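Local coordinates for protein putative ABC transporter (Thermobispora bispora, PDB 4PE6) that probably binds a sugar or sugar-derived solute for an ABC importer, and holds a trihydroxybutanoic acid between its two lobes, at residues 124-135 against 255-266. Numbering follows the deposited sequence.
Sequences LQNSFVDWATYA and VAVMSDPAQSVA. With LTH ((2R,3S)-2,3,4-trihydroxybutanoic acid), chain C.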
# COMPACT_ATOMS: atom_id res chain seq x y z
N LEU A 124 -12.33 -0.21 3.27
CA LEU A 124 -11.76 1.06 2.84
C LEU A 124 -10.45 0.74 2.15
O LEU A 124 -9.50 0.29 2.78
CB LEU A 124 -11.52 1.99 4.03
CG LEU A 124 -11.18 3.44 3.64
CD1 LEU A 124 -11.58 4.36 4.78
CD2 LEU A 124 -9.69 3.64 3.28
N GLN A 125 -10.41 0.96 0.85
CA GLN A 125 -9.31 0.50 0.02
C GLN A 125 -8.78 1.60 -0.88
O GLN A 125 -9.21 2.75 -0.79
CB GLN A 125 -9.76 -0.73 -0.79
CG GLN A 125 -10.79 -0.41 -1.88
CD GLN A 125 -11.07 -1.62 -2.73
OE1 GLN A 125 -12.09 -2.25 -2.57
NE2 GLN A 125 -10.13 -1.98 -3.60
N ASN A 126 -7.84 1.25 -1.73
CA ASN A 126 -7.45 2.06 -2.86
C ASN A 126 -7.71 1.23 -4.11
O ASN A 126 -7.88 0.00 -4.03
CB ASN A 126 -5.94 2.40 -2.83
CG ASN A 126 -5.55 3.53 -1.86
OD1 ASN A 126 -4.36 3.88 -1.80
ND2 ASN A 126 -6.48 4.05 -1.08
N SER A 127 -7.66 1.88 -5.27
CA SER A 127 -7.72 1.12 -6.54
C SER A 127 -6.38 0.46 -6.86
O SER A 127 -5.48 1.06 -7.44
CB SER A 127 -8.13 1.99 -7.72
OG SER A 127 -8.07 1.22 -8.91
N PHE A 128 -6.28 -0.82 -6.51
CA PHE A 128 -5.10 -1.60 -6.82
C PHE A 128 -4.95 -1.77 -8.32
O PHE A 128 -3.83 -1.78 -8.84
CB PHE A 128 -5.12 -2.90 -6.06
CG PHE A 128 -5.36 -2.71 -4.60
CD1 PHE A 128 -4.48 -1.91 -3.85
CD2 PHE A 128 -6.47 -3.23 -3.98
CE1 PHE A 128 -4.71 -1.68 -2.51
CE2 PHE A 128 -6.69 -3.01 -2.64
CZ PHE A 128 -5.82 -2.23 -1.91
N VAL A 129 -6.08 -1.84 -9.03
CA VAL A 129 -6.04 -1.90 -10.47
C VAL A 129 -5.38 -0.66 -11.07
O VAL A 129 -4.53 -0.78 -11.94
CB VAL A 129 -7.43 -2.10 -11.08
CG1 VAL A 129 -7.37 -1.95 -12.58
CG2 VAL A 129 -7.96 -3.49 -10.71
N ASP A 130 -5.77 0.52 -10.61
CA ASP A 130 -5.16 1.75 -11.12
C ASP A 130 -3.65 1.78 -10.87
O ASP A 130 -2.88 2.14 -11.76
CB ASP A 130 -5.81 2.98 -10.51
CG ASP A 130 -7.18 3.28 -11.10
OD1 ASP A 130 -7.60 2.58 -12.05
OD2 ASP A 130 -7.84 4.19 -10.58
N TRP A 131 -3.25 1.41 -9.65
CA TRP A 131 -1.83 1.35 -9.30
C TRP A 131 -1.10 0.44 -10.25
O TRP A 131 -0.17 0.86 -10.93
CB TRP A 131 -1.67 0.88 -7.85
CG TRP A 131 -0.26 0.63 -7.37
CD1 TRP A 131 0.91 0.78 -8.05
CD2 TRP A 131 0.09 0.13 -6.08
NE1 TRP A 131 1.99 0.42 -7.25
CE2 TRP A 131 1.51 0.02 -6.04
CE3 TRP A 131 -0.64 -0.24 -4.96
CZ2 TRP A 131 2.20 -0.45 -4.92
CZ3 TRP A 131 0.05 -0.70 -3.83
CH2 TRP A 131 1.47 -0.78 -3.82
N ALA A 132 -1.53 -0.81 -10.34
CA ALA A 132 -0.85 -1.75 -11.24
C ALA A 132 -0.77 -1.25 -12.68
O ALA A 132 0.21 -1.51 -13.36
CB ALA A 132 -1.50 -3.14 -11.18
N THR A 133 -1.81 -0.53 -13.14
CA THR A 133 -1.83 -0.02 -14.50
C THR A 133 -0.83 1.13 -14.64
O THR A 133 -0.06 1.17 -15.60
CB THR A 133 -3.26 0.41 -14.91
OG1 THR A 133 -4.15 -0.71 -14.77
CG2 THR A 133 -3.32 0.90 -16.38
N TYR A 134 -0.82 2.05 -13.68
CA TYR A 134 0.15 3.15 -13.68
C TYR A 134 1.60 2.67 -13.55
O TYR A 134 2.52 3.37 -13.96
CB TYR A 134 -0.16 4.15 -12.57
CG TYR A 134 -1.34 5.06 -12.83
CD1 TYR A 134 -1.45 5.77 -14.03
CD2 TYR A 134 -2.33 5.25 -11.86
CE1 TYR A 134 -2.53 6.61 -14.26
CE2 TYR A 134 -3.40 6.08 -12.08
CZ TYR A 134 -3.50 6.76 -13.28
OH TYR A 134 -4.56 7.58 -13.49
N ALA A 135 1.80 1.49 -12.98
CA ALA A 135 3.15 0.96 -12.78
C ALA A 135 3.63 0.23 -14.02
O ALA A 135 4.82 0.22 -14.31
CB ALA A 135 3.18 0.01 -11.60
N VAL A 255 8.90 5.25 -12.92
CA VAL A 255 7.69 5.85 -12.34
C VAL A 255 7.70 5.73 -10.82
O VAL A 255 8.50 4.98 -10.25
CB VAL A 255 6.41 5.23 -12.90
CG1 VAL A 255 6.31 5.52 -14.38
CG2 VAL A 255 6.35 3.73 -12.60
N ALA A 256 6.84 6.50 -10.17
CA ALA A 256 6.66 6.42 -8.72
C ALA A 256 5.19 6.51 -8.38
O ALA A 256 4.59 7.60 -8.39
CB ALA A 256 7.42 7.55 -8.03
N VAL A 257 4.60 5.36 -8.09
CA VAL A 257 3.18 5.26 -7.73
C VAL A 257 2.97 4.13 -6.71
O VAL A 257 3.58 3.07 -6.81
CB VAL A 257 2.30 5.05 -9.00
CG1 VAL A 257 2.77 3.84 -9.80
CG2 VAL A 257 0.83 4.92 -8.62
N MSE A 258 2.15 4.38 -5.69
CA MSE A 258 1.78 3.36 -4.71
C MSE A 258 0.44 3.74 -4.15
O MSE A 258 -0.05 4.86 -4.34
CB MSE A 258 2.77 3.27 -3.52
CG MSE A 258 4.17 2.91 -3.94
SE MSE A 258 5.30 2.37 -2.41
CE MSE A 258 4.63 0.51 -2.21
N SER A 259 -0.18 2.78 -3.47
CA SER A 259 -1.29 3.05 -2.58
C SER A 259 -0.89 4.01 -1.46
O SER A 259 0.31 4.28 -1.24
CB SER A 259 -1.80 1.74 -1.98
OG SER A 259 -0.75 1.09 -1.25
N ASP A 260 -1.91 4.48 -0.75
CA ASP A 260 -1.79 5.46 0.33
C ASP A 260 -1.63 4.77 1.67
O ASP A 260 -2.55 4.11 2.14
CB ASP A 260 -3.05 6.33 0.35
CG ASP A 260 -3.07 7.36 1.48
OD1 ASP A 260 -2.01 7.78 2.00
OD2 ASP A 260 -4.19 7.78 1.83
N PRO A 261 -0.45 4.92 2.31
CA PRO A 261 -0.27 4.34 3.64
C PRO A 261 -1.27 4.88 4.66
O PRO A 261 -1.61 4.16 5.60
CB PRO A 261 1.16 4.74 4.04
CG PRO A 261 1.85 5.03 2.76
CD PRO A 261 0.78 5.58 1.84
N ALA A 262 -1.73 6.11 4.47
CA ALA A 262 -2.68 6.72 5.35
C ALA A 262 -4.12 6.24 5.17
O ALA A 262 -5.03 6.80 5.74
CB ALA A 262 -2.59 8.25 5.26
N GLN A 263 -4.33 5.16 4.43
CA GLN A 263 -5.57 4.43 4.58
C GLN A 263 -5.83 4.06 6.04
O GLN A 263 -6.98 3.97 6.44
CB GLN A 263 -5.58 3.18 3.76
CG GLN A 263 -5.79 3.40 2.27
CD GLN A 263 -5.58 2.12 1.51
OE1 GLN A 263 -6.54 1.40 1.25
NE2 GLN A 263 -4.32 1.81 1.16
N SER A 264 -4.77 3.85 6.83
CA SER A 264 -4.94 3.56 8.23
C SER A 264 -5.58 4.71 9.02
O SER A 264 -6.34 4.49 9.97
CB SER A 264 -3.59 3.17 8.87
OG SER A 264 -2.69 4.26 8.79
N VAL A 265 -5.23 5.94 8.64
CA VAL A 265 -5.76 7.11 9.30
C VAL A 265 -7.21 7.31 8.86
O VAL A 265 -8.08 7.61 9.67
CB VAL A 265 -4.96 8.36 8.92
CG1 VAL A 265 -5.59 9.59 9.51
CG2 VAL A 265 -3.51 8.24 9.40
N ALA A 266 -7.48 7.13 7.58
CA ALA A 266 -8.86 7.18 7.10
C ALA A 266 -9.72 6.11 7.78
O ALA A 266 -10.88 6.34 8.09
CB ALA A 266 -8.91 7.02 5.59
O1 LTH C . 2.97 -1.98 -0.14
C1 LTH C . 2.20 -2.57 0.70
O LTH C . 2.55 -3.22 1.70
C2 LTH C . 0.67 -2.39 0.52
O2 LTH C . -0.06 -3.16 1.51
C3 LTH C . 0.20 -2.84 -0.84
O3 LTH C . 0.53 -4.21 -1.04
C4 LTH C . -1.34 -2.70 -0.92
O4 LTH C . -1.61 -1.27 -0.82
O HOH W 1 -6.22 6.84 0.10
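W131 lays one face of its indole over the backbone of M258 and S259. The CA of M258 makes a CH-pi contact 3.8 Å from the centroid of the five-membered ring, S259 N lies off toward the rim of the same face, and the selenomethionine CE comes alongside CZ2 of W131. With its CG anti to the backbone N (chi1 174°), the indole projects from helix 128-135 toward the ligand, whose O4 meets the ring edge in plane. S259 OG donates to that O4 at a short 2.5 Å, while F128 CE1 approaches the same hydroxyl obliquely at 3.6 Å. At the indole's pyrrole end, on the side of M258, V257 CG1 packs on W131 CD1 and Y134 CB.

N126 holds the turn that follows S259. Its OD1 accepts from D260 N at 2.7 Å, almost end-on to the carbonyl, and its ND2 donates to Q125 O, 3.0 Å away, and to a water that D260 OD2 also binds. The amides of N126 and Q263 stack, their planes 15° apart. Q263 NE2 bonds D260 O at 3.1 Å and also D113 OD1, a carboxylate oxygen that itself grips the ligand; N30 and R33 bind the ligand too. L124 CD1 closes the far end against A266 CB.

Both segments run out of strands at the hinge of a two-lobed periplasmic binding protein. The stacked amides, each making two or more hydrogen bonds, probably brace this passage between lobes. N126 holds the chain after S259, the M258-S259 backbone seats W131, and a polyol meets hydroxyl and aromatic edge, consistent with carbohydrate-like solutes.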